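PDB 4P56: putative extracellular solute-binding protein from Bordetella bronchiseptica, which probably serves as the periplasmic solute receptor of a TRAP transport system, and binds mandelate in its pocket. Local coordinates for residues S118-D123 and A334-L339; D112-R117 and R272-H277. All blocks are in the same frame, centred on the assembly; numbering follows the deposited sequence.

Interaction 1: residues S118-D123 and A334-L339; sequences SIAAWD and AEIKQL
Ala120 of helix 114-129 meets Ile336 and Glu335 of the C-terminal helix 325-340. The two short segments run nearly antiparallel, at 157° between their directions, and their axes come within 8.9 Å. The CA atoms of Ala120 and Ile336 lie 5.6 Å apart, a spacing that the single methyl of Ala120 allows. That methyl is the small bump: Ala120 CB rests against the branch point of Ile336, 3.9 Å from its CB, and is flanked by Glu335 CG at 4.0 Å, so it fills the notch between these two neighbouring residues. From the other helix, Leu339 fills the matching hollow beside Ile119. Its CD1 lies 3.8 Å from Ile119 CG2, and also reaches the backbone N of Ala120.

Glu335 closes the other end. With CG anti to the backbone N (chi1 -180°) and the chain extended, it crosses over Ala120, its CD 3.7 Å from Ala120 CA, and lays its carboxylate beside Asp123. Glu335 OE2 lies 3.5 Å from Ile119 CG2 and 2.5 Å from Asp123 OD2. The two carboxylate planes are nearly coplanar, 23° apart, and at so short a distance one of the two acids probably holds a proton and donates it to the other. Arg264 forms a salt bridge with Asp123 OD2 and a long, weak ion pair with Glu335 OE2, which would ease the crowding of negative charge.

Beyond the contact, Ile119 and Trp122 lean on helix 263-285, while Trp122 and Ser118 pack against strand 139-145 of the three-stranded antiparallel sheet. Ile336 and Leu339 continue onto Ser116, one turn earlier, so helix 114-129 lies between the C-terminal helix, helix 263-285 and that strand.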
loop_
_atom_site.group_PDB
_atom_site.type_symbol
_atom_site.label_atom_id
_atom_site.label_comp_id
_atom_site.label_asym_id
_atom_site.label_seq_id
_atom_site.Cartn_x
_atom_site.Cartn_y
_atom_site.Cartn_z
ATOM N N SER A 118 2.754 -0.523 -8.710
ATOM C CA SER A 118 1.415 0.041 -8.821
ATOM C C SER A 118 0.830 -0.245 -10.198
ATOM O O SER A 118 -0.302 -0.697 -10.334
ATOM C CB SER A 118 1.440 1.566 -8.627
ATOM O OG SER A 118 1.821 1.923 -7.312
ATOM N N ILE A 119 1.598 0.059 -11.232
ATOM C CA ILE A 119 1.109 -0.113 -12.592
ATOM C C ILE A 119 0.819 -1.581 -12.848
ATOM O O ILE A 119 -0.239 -1.920 -13.356
ATOM C CB ILE A 119 2.110 0.417 -13.622
ATOM C CG1 ILE A 119 2.125 1.936 -13.556
ATOM C CG2 ILE A 119 1.711 -0.032 -15.026
ATOM C CD1 ILE A 119 3.328 2.545 -14.170
ATOM N N ALA A 120 1.750 -2.450 -12.482
ATOM C CA ALA A 120 1.578 -3.873 -12.739
ATOM C C ALA A 120 0.455 -4.442 -11.882
ATOM O O ALA A 120 -0.325 -5.286 -12.339
ATOM C CB ALA A 120 2.903 -4.631 -12.503
ATOM N N ALA A 121 0.320 -3.959 -10.655
ATOM C CA ALA A 121 -0.763 -4.451 -9.795
ATOM C C ALA A 121 -2.127 -4.097 -10.363
ATOM O O ALA A 121 -3.010 -4.946 -10.440
ATOM C CB ALA A 121 -0.638 -3.910 -8.388
ATOM N N TRP A 122 -2.322 -2.835 -10.724
ATOM C CA TRP A 122 -3.593 -2.428 -11.313
ATOM C C TRP A 122 -3.868 -3.153 -12.623
ATOM O O TRP A 122 -4.976 -3.620 -12.853
ATOM C CB TRP A 122 -3.681 -0.912 -11.543
ATOM C CG TRP A 122 -4.870 -0.621 -12.398
ATOM C CD1 TRP A 122 -4.875 -0.244 -13.700
ATOM C CD2 TRP A 122 -6.246 -0.775 -12.011
ATOM N NE1 TRP A 122 -6.176 -0.143 -14.152
ATOM C CE2 TRP A 122 -7.032 -0.466 -13.130
ATOM C CE3 TRP A 122 -6.879 -1.152 -10.812
ATOM C CZ2 TRP A 122 -8.430 -0.511 -13.098
ATOM C CZ3 TRP A 122 -8.254 -1.218 -10.773
ATOM C CH2 TRP A 122 -9.030 -0.888 -11.907
ATOM N N ASP A 123 -2.891 -3.209 -13.509
ATOM C CA ASP A 123 -3.134 -3.797 -14.819
ATOM C C ASP A 123 -3.573 -5.250 -14.614
ATOM O O ASP A 123 -4.475 -5.744 -15.295
ATOM C CB ASP A 123 -1.890 -3.721 -15.715
ATOM C CG ASP A 123 -1.671 -2.327 -16.334
ATOM O OD1 ASP A 123 -2.589 -1.488 -16.288
ATOM O OD2 ASP A 123 -0.573 -2.065 -16.891
ATOM N N ALA A 334 5.717 -10.648 -15.398
ATOM C CA ALA A 334 6.323 -10.256 -16.661
ATOM C C ALA A 334 6.297 -8.745 -16.756
ATOM O O ALA A 334 7.273 -8.110 -17.156
ATOM C CB ALA A 334 5.576 -10.856 -17.815
ATOM N N GLU A 335 5.185 -8.164 -16.345
ATOM C CA GLU A 335 5.020 -6.725 -16.499
ATOM C C GLU A 335 5.920 -5.922 -15.542
ATOM O O GLU A 335 6.518 -4.914 -15.938
ATOM C CB GLU A 335 3.560 -6.343 -16.309
ATOM C CG GLU A 335 3.327 -4.848 -16.463
ATOM C CD GLU A 335 1.861 -4.475 -16.391
ATOM O OE1 GLU A 335 1.012 -5.393 -16.261
ATOM O OE2 GLU A 335 1.568 -3.264 -16.477
ATOM N N ILE A 336 6.045 -6.368 -14.296
ATOM C CA ILE A 336 6.868 -5.635 -13.324
ATOM C C ILE A 336 8.366 -5.777 -13.641
ATOM O O ILE A 336 9.130 -4.815 -13.501
ATOM C CB ILE A 336 6.518 -6.006 -11.842
ATOM C CG1 ILE A 336 6.956 -4.881 -10.879
ATOM C CG2 ILE A 336 7.158 -7.317 -11.472
ATOM C CD1 ILE A 336 6.452 -5.041 -9.440
ATOM N N LYS A 337 8.769 -6.944 -14.133
ATOM C CA LYS A 337 10.149 -7.196 -14.544
ATOM C C LYS A 337 10.513 -6.247 -15.690
ATOM O O LYS A 337 11.562 -5.604 -15.660
ATOM C CB LYS A 337 10.285 -8.670 -14.964
ATOM C CG LYS A 337 11.690 -9.206 -15.175
ATOM C CD LYS A 337 11.613 -10.624 -15.765
ATOM C CE LYS A 337 12.929 -11.050 -16.418
ATOM N NZ LYS A 337 12.765 -12.264 -17.299
ATOM N N GLN A 338 9.618 -6.117 -16.664
ATOM C CA GLN A 338 9.810 -5.182 -17.775
ATOM C C GLN A 338 9.819 -3.704 -17.324
ATOM O O GLN A 338 10.720 -2.922 -17.675
ATOM C CB GLN A 338 8.696 -5.397 -18.793
ATOM C CG GLN A 338 8.709 -4.400 -19.941
ATOM C CD GLN A 338 7.961 -4.919 -21.163
ATOM O OE1 GLN A 338 7.987 -6.119 -21.463
ATOM N NE2 GLN A 338 7.281 -4.021 -21.871
ATOM N N LEU A 339 8.807 -3.298 -16.569
ATOM C CA LEU A 339 8.811 -1.944 -16.018
ATOM C C LEU A 339 10.105 -1.633 -15.239
ATOM O O LEU A 339 10.730 -0.582 -15.430
ATOM C CB LEU A 339 7.580 -1.745 -15.133
ATOM C CG LEU A 339 6.283 -1.685 -15.944
ATOM C CD1 LEU A 339 5.065 -1.753 -15.029
ATOM C CD2 LEU A 339 6.271 -0.405 -16.768
#

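Interaction 2: residues D112-R117 and R272-H277; sequences DTATSR and RAWDTH
Asp275 of helix 263-285 carries the polar part of this contact, its carboxylate set against the first turn of helix 114-129. Three hydrogen bonds grip it. Ala114 N donates to Asp275 OD1 over 2.7 Å, on the syn side and 20° out of the carboxylate plane. Asp275 OD2 takes two from Thr115: the backbone N, 2.8 Å away, comes from above the plane, and OG1, also at 2.8 Å, on the anti side, both from the same face. Thr115 OG1 gets there by standing beside its own backbone N (chi1 -65°).

The apolar contact is Ala114 CB against Trp274 CB at 3.5 Å. Separately, Arg272 CG makes a van der Waals contact with the hydroxyl Thr115 OG1, 3.4 Å away. The indole of Trp274 turns away to line the (R)-mandelate pocket with His39, and its ring also meets that of Tyr144.

Within its own segment, Thr113 is the N-cap, its OG1 accepting from Ser116 N at 3.1 Å in a nearly straight bond (174°). Asp275 thus engages the amides that the first helical turn leaves without helix acceptors. A negative group at this N-terminus is probably favoured by the helix dipole; Asp275 directly follows pocket-lining Trp274.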
loop_
_atom_site.group_PDB
_atom_site.type_symbol
_atom_site.label_atom_id
_atom_site.label_comp_id
_atom_site.label_asym_id
_atom_site.label_seq_id
_atom_site.Cartn_x
_atom_site.Cartn_y
_atom_site.Cartn_z
ATOM N N ASP A 112 10.928 -3.283 -7.381
ATOM C CA ASP A 112 11.918 -2.265 -7.013
ATOM C C ASP A 112 11.317 -0.935 -6.586
ATOM O O ASP A 112 11.892 -0.221 -5.750
ATOM C CB ASP A 112 12.830 -1.960 -8.209
ATOM C CG ASP A 112 13.689 -3.145 -8.626
ATOM O OD1 ASP A 112 13.808 -4.130 -7.846
ATOM O OD2 ASP A 112 14.245 -3.057 -9.743
ATOM N N THR A 113 10.206 -0.564 -7.205
ATOM C CA THR A 113 9.656 0.775 -6.990
ATOM C C THR A 113 8.155 0.715 -6.807
ATOM O O THR A 113 7.518 -0.255 -7.201
ATOM C CB THR A 113 10.000 1.763 -8.141
ATOM O OG1 THR A 113 9.243 1.450 -9.325
ATOM C CG2 THR A 113 11.518 1.772 -8.444
ATOM N N ALA A 114 7.591 1.754 -6.183
ATOM C CA ALA A 114 6.151 1.879 -6.094
ATOM C C ALA A 114 5.535 2.063 -7.482
ATOM O O ALA A 114 4.419 1.612 -7.722
ATOM C CB ALA A 114 5.778 3.053 -5.224
ATOM N N THR A 115 6.234 2.752 -8.382
ATOM C CA THR A 115 5.685 2.991 -9.714
ATOM C C THR A 115 5.470 1.707 -10.487
ATOM O O THR A 115 4.361 1.439 -10.988
ATOM C CB THR A 115 6.547 3.985 -10.516
ATOM O OG1 THR A 115 6.488 5.260 -9.873
ATOM C CG2 THR A 115 6.013 4.145 -11.969
ATOM N N SER A 116 6.511 0.899 -10.618
ATOM C CA SER A 116 6.372 -0.357 -11.352
ATOM C C SER A 116 5.322 -1.296 -10.720
ATOM O O SER A 116 4.441 -1.838 -11.421
ATOM C CB SER A 116 7.746 -1.041 -11.468
ATOM O OG SER A 116 8.175 -1.432 -10.173
ATOM N N ARG A 117 5.372 -1.448 -9.397
ATOM C CA ARG A 117 4.410 -2.320 -8.684
ATOM C C ARG A 117 2.959 -1.838 -8.791
ATOM O O ARG A 117 2.035 -2.655 -8.922
ATOM C CB ARG A 117 4.785 -2.425 -7.213
ATOM C CG ARG A 117 4.154 -3.595 -6.502
ATOM C CD ARG A 117 4.438 -3.529 -4.990
ATOM N NE ARG A 117 5.844 -3.627 -4.634
ATOM C CZ ARG A 117 6.477 -4.781 -4.430
ATOM N NH1 ARG A 117 5.849 -5.943 -4.601
ATOM N NH2 ARG A 117 7.740 -4.780 -4.067
ATOM N N ARG A 272 4.378 7.280 -8.422
ATOM C CA ARG A 272 5.442 8.280 -8.570
ATOM C C ARG A 272 5.607 9.138 -7.310
ATOM O O ARG A 272 6.733 9.514 -6.938
ATOM C CB ARG A 272 5.261 9.114 -9.854
ATOM C CG ARG A 272 5.548 8.241 -11.121
ATOM C CD ARG A 272 5.556 9.016 -12.457
ATOM N NE ARG A 272 6.080 8.135 -13.494
ATOM C CZ ARG A 272 7.359 8.039 -13.850
ATOM N NH1 ARG A 272 8.287 8.844 -13.332
ATOM N NH2 ARG A 272 7.702 7.164 -14.788
ATOM N N ALA A 273 4.497 9.415 -6.639
ATOM C CA ALA A 273 4.531 10.163 -5.396
ATOM C C ALA A 273 5.262 9.375 -4.317
ATOM O O ALA A 273 6.125 9.925 -3.654
ATOM C CB ALA A 273 3.117 10.497 -4.942
ATOM N N TRP A 274 4.895 8.106 -4.133
ATOM C CA TRP A 274 5.547 7.253 -3.157
ATOM C C TRP A 274 7.032 7.156 -3.386
ATOM O O TRP A 274 7.798 7.222 -2.429
ATOM C CB TRP A 274 5.016 5.828 -3.229
ATOM C CG TRP A 274 3.685 5.586 -2.621
ATOM C CD1 TRP A 274 2.514 5.353 -3.291
ATOM C CD2 TRP A 274 3.377 5.487 -1.231
ATOM N NE1 TRP A 274 1.487 5.138 -2.397
ATOM C CE2 TRP A 274 1.990 5.206 -1.125
ATOM C CE3 TRP A 274 4.128 5.640 -0.058
ATOM C CZ2 TRP A 274 1.348 5.063 0.092
ATOM C CZ3 TRP A 274 3.484 5.506 1.150
ATOM C CH2 TRP A 274 2.110 5.212 1.223
ATOM N N ASP A 275 7.427 6.909 -4.639
ATOM C CA ASP A 275 8.839 6.788 -5.015
ATOM C C ASP A 275 9.632 8.068 -4.769
ATOM O O ASP A 275 10.813 8.027 -4.370
ATOM C CB ASP A 275 8.997 6.401 -6.500
ATOM C CG ASP A 275 8.699 4.926 -6.762
ATOM O OD1 ASP A 275 8.930 4.119 -5.836
ATOM O OD2 ASP A 275 8.283 4.573 -7.903
ATOM N N THR A 276 9.002 9.207 -4.994
ATOM C CA THR A 276 9.676 10.479 -4.778
ATOM C C THR A 276 9.917 10.669 -3.284
ATOM O O THR A 276 11.001 11.055 -2.849
ATOM C CB THR A 276 8.862 11.635 -5.394
ATOM O OG1 THR A 276 8.746 11.425 -6.820
ATOM C CG2 THR A 276 9.503 12.970 -5.137
ATOM N N HIS A 277 8.921 10.344 -2.482
ATOM C CA HIS A 277 9.109 10.467 -1.041
ATOM C C HIS A 277 10.083 9.470 -0.471
ATOM O O HIS A 277 10.864 9.814 0.413
ATOM C CB HIS A 277 7.772 10.393 -0.323
ATOM C CG HIS A 277 7.017 11.671 -0.421
ATOM N ND1 HIS A 277 6.684 12.424 0.681
ATOM C CD2 HIS A 277 6.564 12.353 -1.499
ATOM C CE1 HIS A 277 6.033 13.500 0.293
ATOM N NE2 HIS A 277 5.954 13.484 -1.027
#

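Both contacts use helix 114-129: interaction 2 holds its N-terminal turn to helix 263-285, and interaction 1 sets the next turns against helix 325-340. Their centres lie 12 Å apart and they touch, Ile336 CD1 packing 3.5 Å from Arg117 CA. Each is partly buried and includes a buried alanine beside partly exposed polar residues (Asp123 and Glu335; Thr115 and Asp275). Aspartate plays different parts: in interaction 2 it accepts defined hydrogen bonds from a helix start, whereas in interaction 1 it faces another acid and forms a salt bridge with Arg264, itself on helix 263-285. Interaction 2 adjoins the mandelate pocket through Trp274; interaction 1 lies farther from the chain's centre.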